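Long-range contact in spike protein P5 (PDB 1YQ5), which forms, together with proteins P31 and P2, the spike complexes at the fivefold vertices of the phage PRD1 capsid and is essential for infectivity: residues A49-S58 with V111-F122. Sequence-based numbering, arbitrary orientation.
Unlike the reference sequence in segment 111-122: Val115 (reference Pro).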
# COMPACT_ATOMS: atom_id res chain seq x y z
N ALA A 49 2.69 -12.05 -20.41
CA ALA A 49 2.31 -12.75 -19.18
C ALA A 49 2.18 -11.81 -17.97
O ALA A 49 1.46 -12.12 -17.02
CB ALA A 49 3.32 -13.85 -18.86
N GLY A 50 2.88 -10.69 -18.01
CA GLY A 50 2.84 -9.73 -16.91
C GLY A 50 4.20 -9.06 -16.85
O GLY A 50 4.67 -8.53 -17.86
N ILE A 51 4.84 -9.07 -15.69
CA ILE A 51 6.17 -8.49 -15.58
C ILE A 51 7.13 -9.61 -15.20
O ILE A 51 7.01 -10.22 -14.14
CB ILE A 51 6.24 -7.38 -14.51
CG1 ILE A 51 5.38 -6.19 -14.96
CG2 ILE A 51 7.69 -6.92 -14.33
CD1 ILE A 51 5.42 -5.01 -14.00
N GLN A 52 8.07 -9.89 -16.10
CA GLN A 52 9.05 -10.95 -15.92
C GLN A 52 10.18 -10.56 -14.98
O GLN A 52 10.67 -9.43 -15.01
CB GLN A 52 9.69 -11.32 -17.26
CG GLN A 52 8.73 -11.68 -18.39
CD GLN A 52 8.06 -13.02 -18.19
OE1 GLN A 52 8.68 -13.96 -17.69
NE2 GLN A 52 6.80 -13.12 -18.58
N LEU A 53 10.60 -11.51 -14.14
CA LEU A 53 11.73 -11.29 -13.24
C LEU A 53 12.87 -12.11 -13.82
O LEU A 53 12.74 -13.32 -13.97
CB LEU A 53 11.41 -11.77 -11.82
CG LEU A 53 10.67 -10.79 -10.90
CD1 LEU A 53 9.27 -10.54 -11.44
CD2 LEU A 53 10.62 -11.35 -9.49
N ALA A 54 13.98 -11.44 -14.14
CA ALA A 54 15.14 -12.12 -14.72
C ALA A 54 15.77 -13.11 -13.74
O ALA A 54 15.66 -12.94 -12.52
CB ALA A 54 16.17 -11.09 -15.17
N ALA A 55 16.43 -14.13 -14.28
CA ALA A 55 17.08 -15.14 -13.46
C ALA A 55 18.07 -14.48 -12.50
O ALA A 55 18.74 -13.51 -12.86
CB ALA A 55 17.81 -16.14 -14.36
N GLY A 56 18.15 -15.00 -11.28
CA GLY A 56 19.06 -14.46 -10.30
C GLY A 56 18.54 -13.24 -9.56
O GLY A 56 19.26 -12.67 -8.74
N LYS A 57 17.29 -12.86 -9.82
CA LYS A 57 16.71 -11.68 -9.18
C LYS A 57 15.80 -11.93 -7.97
O LYS A 57 14.87 -11.17 -7.74
CB LYS A 57 15.96 -10.84 -10.22
CG LYS A 57 16.84 -10.20 -11.29
CD LYS A 57 17.73 -9.10 -10.72
CE LYS A 57 18.67 -8.52 -11.77
NZ LYS A 57 19.48 -7.39 -11.20
N SER A 58 16.07 -12.99 -7.21
CA SER A 58 15.24 -13.25 -6.03
C SER A 58 15.43 -12.07 -5.08
O SER A 58 16.50 -11.45 -5.05
CB SER A 58 15.68 -14.54 -5.33
OG SER A 58 15.37 -15.68 -6.11
N VAL A 111 12.96 -16.37 -7.38
CA VAL A 111 13.08 -16.53 -8.82
C VAL A 111 13.72 -17.88 -9.10
O VAL A 111 14.87 -18.12 -8.74
CB VAL A 111 13.94 -15.41 -9.43
CG1 VAL A 111 14.16 -15.65 -10.92
CG2 VAL A 111 13.26 -14.06 -9.21
N LEU A 112 12.96 -18.77 -9.73
CA LEU A 112 13.43 -20.12 -10.03
C LEU A 112 14.35 -20.19 -11.24
O LEU A 112 15.12 -21.14 -11.38
CB LEU A 112 12.23 -21.03 -10.28
CG LEU A 112 11.25 -21.19 -9.12
CD1 LEU A 112 9.94 -21.80 -9.61
CD2 LEU A 112 11.87 -22.06 -8.04
N GLY A 113 14.29 -19.18 -12.10
CA GLY A 113 15.11 -19.20 -13.30
C GLY A 113 14.32 -19.86 -14.42
O GLY A 113 14.89 -20.40 -15.37
N VAL A 114 13.00 -19.83 -14.29
CA VAL A 114 12.09 -20.39 -15.28
C VAL A 114 11.20 -19.21 -15.68
O VAL A 114 10.27 -18.85 -14.95
CB VAL A 114 11.24 -21.52 -14.68
CG1 VAL A 114 10.35 -22.14 -15.76
CG2 VAL A 114 12.14 -22.57 -14.07
N VAL A 115 11.49 -18.62 -16.83
CA VAL A 115 10.76 -17.44 -17.28
C VAL A 115 9.25 -17.49 -17.13
O VAL A 115 8.65 -16.57 -16.58
CB VAL A 115 11.12 -17.08 -18.75
CG1 VAL A 115 12.63 -17.05 -18.93
CG2 VAL A 115 10.49 -18.07 -19.71
N SER A 116 8.63 -18.57 -17.60
CA SER A 116 7.19 -18.68 -17.52
C SER A 116 6.64 -18.77 -16.10
O SER A 116 5.44 -18.57 -15.88
CB SER A 116 6.71 -19.87 -18.35
OG SER A 116 6.93 -19.62 -19.73
N LEU A 117 7.50 -19.06 -15.13
CA LEU A 117 7.07 -19.15 -13.73
C LEU A 117 7.42 -17.89 -12.92
O LEU A 117 6.67 -17.51 -12.01
CB LEU A 117 7.72 -20.36 -13.05
CG LEU A 117 7.31 -21.73 -13.57
CD1 LEU A 117 8.12 -22.81 -12.86
CD2 LEU A 117 5.82 -21.94 -13.36
N ASP A 118 8.55 -17.27 -13.25
CA ASP A 118 9.00 -16.07 -12.54
C ASP A 118 8.39 -14.81 -13.14
O ASP A 118 9.08 -13.99 -13.75
CB ASP A 118 10.53 -15.97 -12.58
CG ASP A 118 11.21 -17.22 -12.05
OD1 ASP A 118 10.68 -17.81 -11.08
OD2 ASP A 118 12.27 -17.60 -12.58
N VAL A 119 7.08 -14.65 -12.94
CA VAL A 119 6.39 -13.49 -13.49
C VAL A 119 5.32 -12.95 -12.56
O VAL A 119 4.55 -13.70 -11.98
CB VAL A 119 5.73 -13.84 -14.85
CG1 VAL A 119 4.79 -15.02 -14.68
CG2 VAL A 119 4.96 -12.64 -15.39
N LEU A 120 5.30 -11.63 -12.41
CA LEU A 120 4.30 -10.97 -11.59
C LEU A 120 3.09 -10.82 -12.51
O LEU A 120 3.20 -10.24 -13.59
CB LEU A 120 4.80 -9.59 -11.15
CG LEU A 120 5.93 -9.58 -10.12
CD1 LEU A 120 6.54 -8.19 -10.04
CD2 LEU A 120 5.39 -10.01 -8.77
N LYS A 121 1.95 -11.36 -12.08
CA LYS A 121 0.73 -11.27 -12.88
C LYS A 121 -0.22 -10.25 -12.28
O LYS A 121 -0.39 -10.19 -11.06
CB LYS A 121 0.06 -12.64 -12.97
CG LYS A 121 0.92 -13.70 -13.67
CD LYS A 121 0.20 -15.04 -13.72
CE LYS A 121 1.02 -16.08 -14.49
NZ LYS A 121 0.31 -17.39 -14.57
N PHE A 122 -0.85 -9.45 -13.13
CA PHE A 122 -1.76 -8.41 -12.67
C PHE A 122 -3.15 -8.50 -13.29
O PHE A 122 -3.30 -8.87 -14.46
CB PHE A 122 -1.19 -7.02 -12.99
CG PHE A 122 0.18 -6.77 -12.40
CD1 PHE A 122 1.32 -7.28 -13.02
CD2 PHE A 122 0.32 -6.04 -11.23
CE1 PHE A 122 2.58 -7.06 -12.47
CE2 PHE A 122 1.58 -5.81 -10.67
CZ PHE A 122 2.71 -6.33 -11.30
O HOH W 1 -0.42 -10.36 -15.92
O HOH W 2 13.63 -15.99 -14.35
O HOH W 3 17.19 -17.34 -10.11
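Ile51 and Leu120 pair across two antiparallel strands of the beta jelly roll of this C-terminal spike domain, an example of how a short strand is zipped to a longer neighbour and the loop leading into that neighbour is held by its own bonds. Two nearly straight bonds close the pair: Ile51 N to Leu120 O at 2.9 Å, with the donor in the carbonyl plane, and Leu120 N to Ile51 O at 2.8 Å. Leu53 N extends the ladder to Asp118 O, in an inverse gamma turn that leads into strand 119-126.

The apolar side chains Ile51, Leu53, Leu120 and Phe122 lie on the face turned to strands 59-68 and 135-142 of the other sheet. Leu53 CD1 lies 3.7 Å from Leu120 CG, while its CD2 meets Val111 CG2; Ile51 CD1 slants onto Phe122 CE1. With CG1 turned away from the backbone N (chi1 175°), Val111 sets that methyl against Ala54 O in van der Waals contact, and CG2 rests on the backbone of Lys57, which closes the type II turn 54-57, and of Ser58.

Polar groups hold the loop 111-118. Asp118 OD1 takes Leu112 N on its syn side; OD2 takes Gly113 N with its syn lone pair and Val114 N from above the carboxylate plane, and a water links OD2 to Leu53 O. At the start of this loop, Val111 N donates to Ser58 OG at 2.8 Å, nearly straight at 171°.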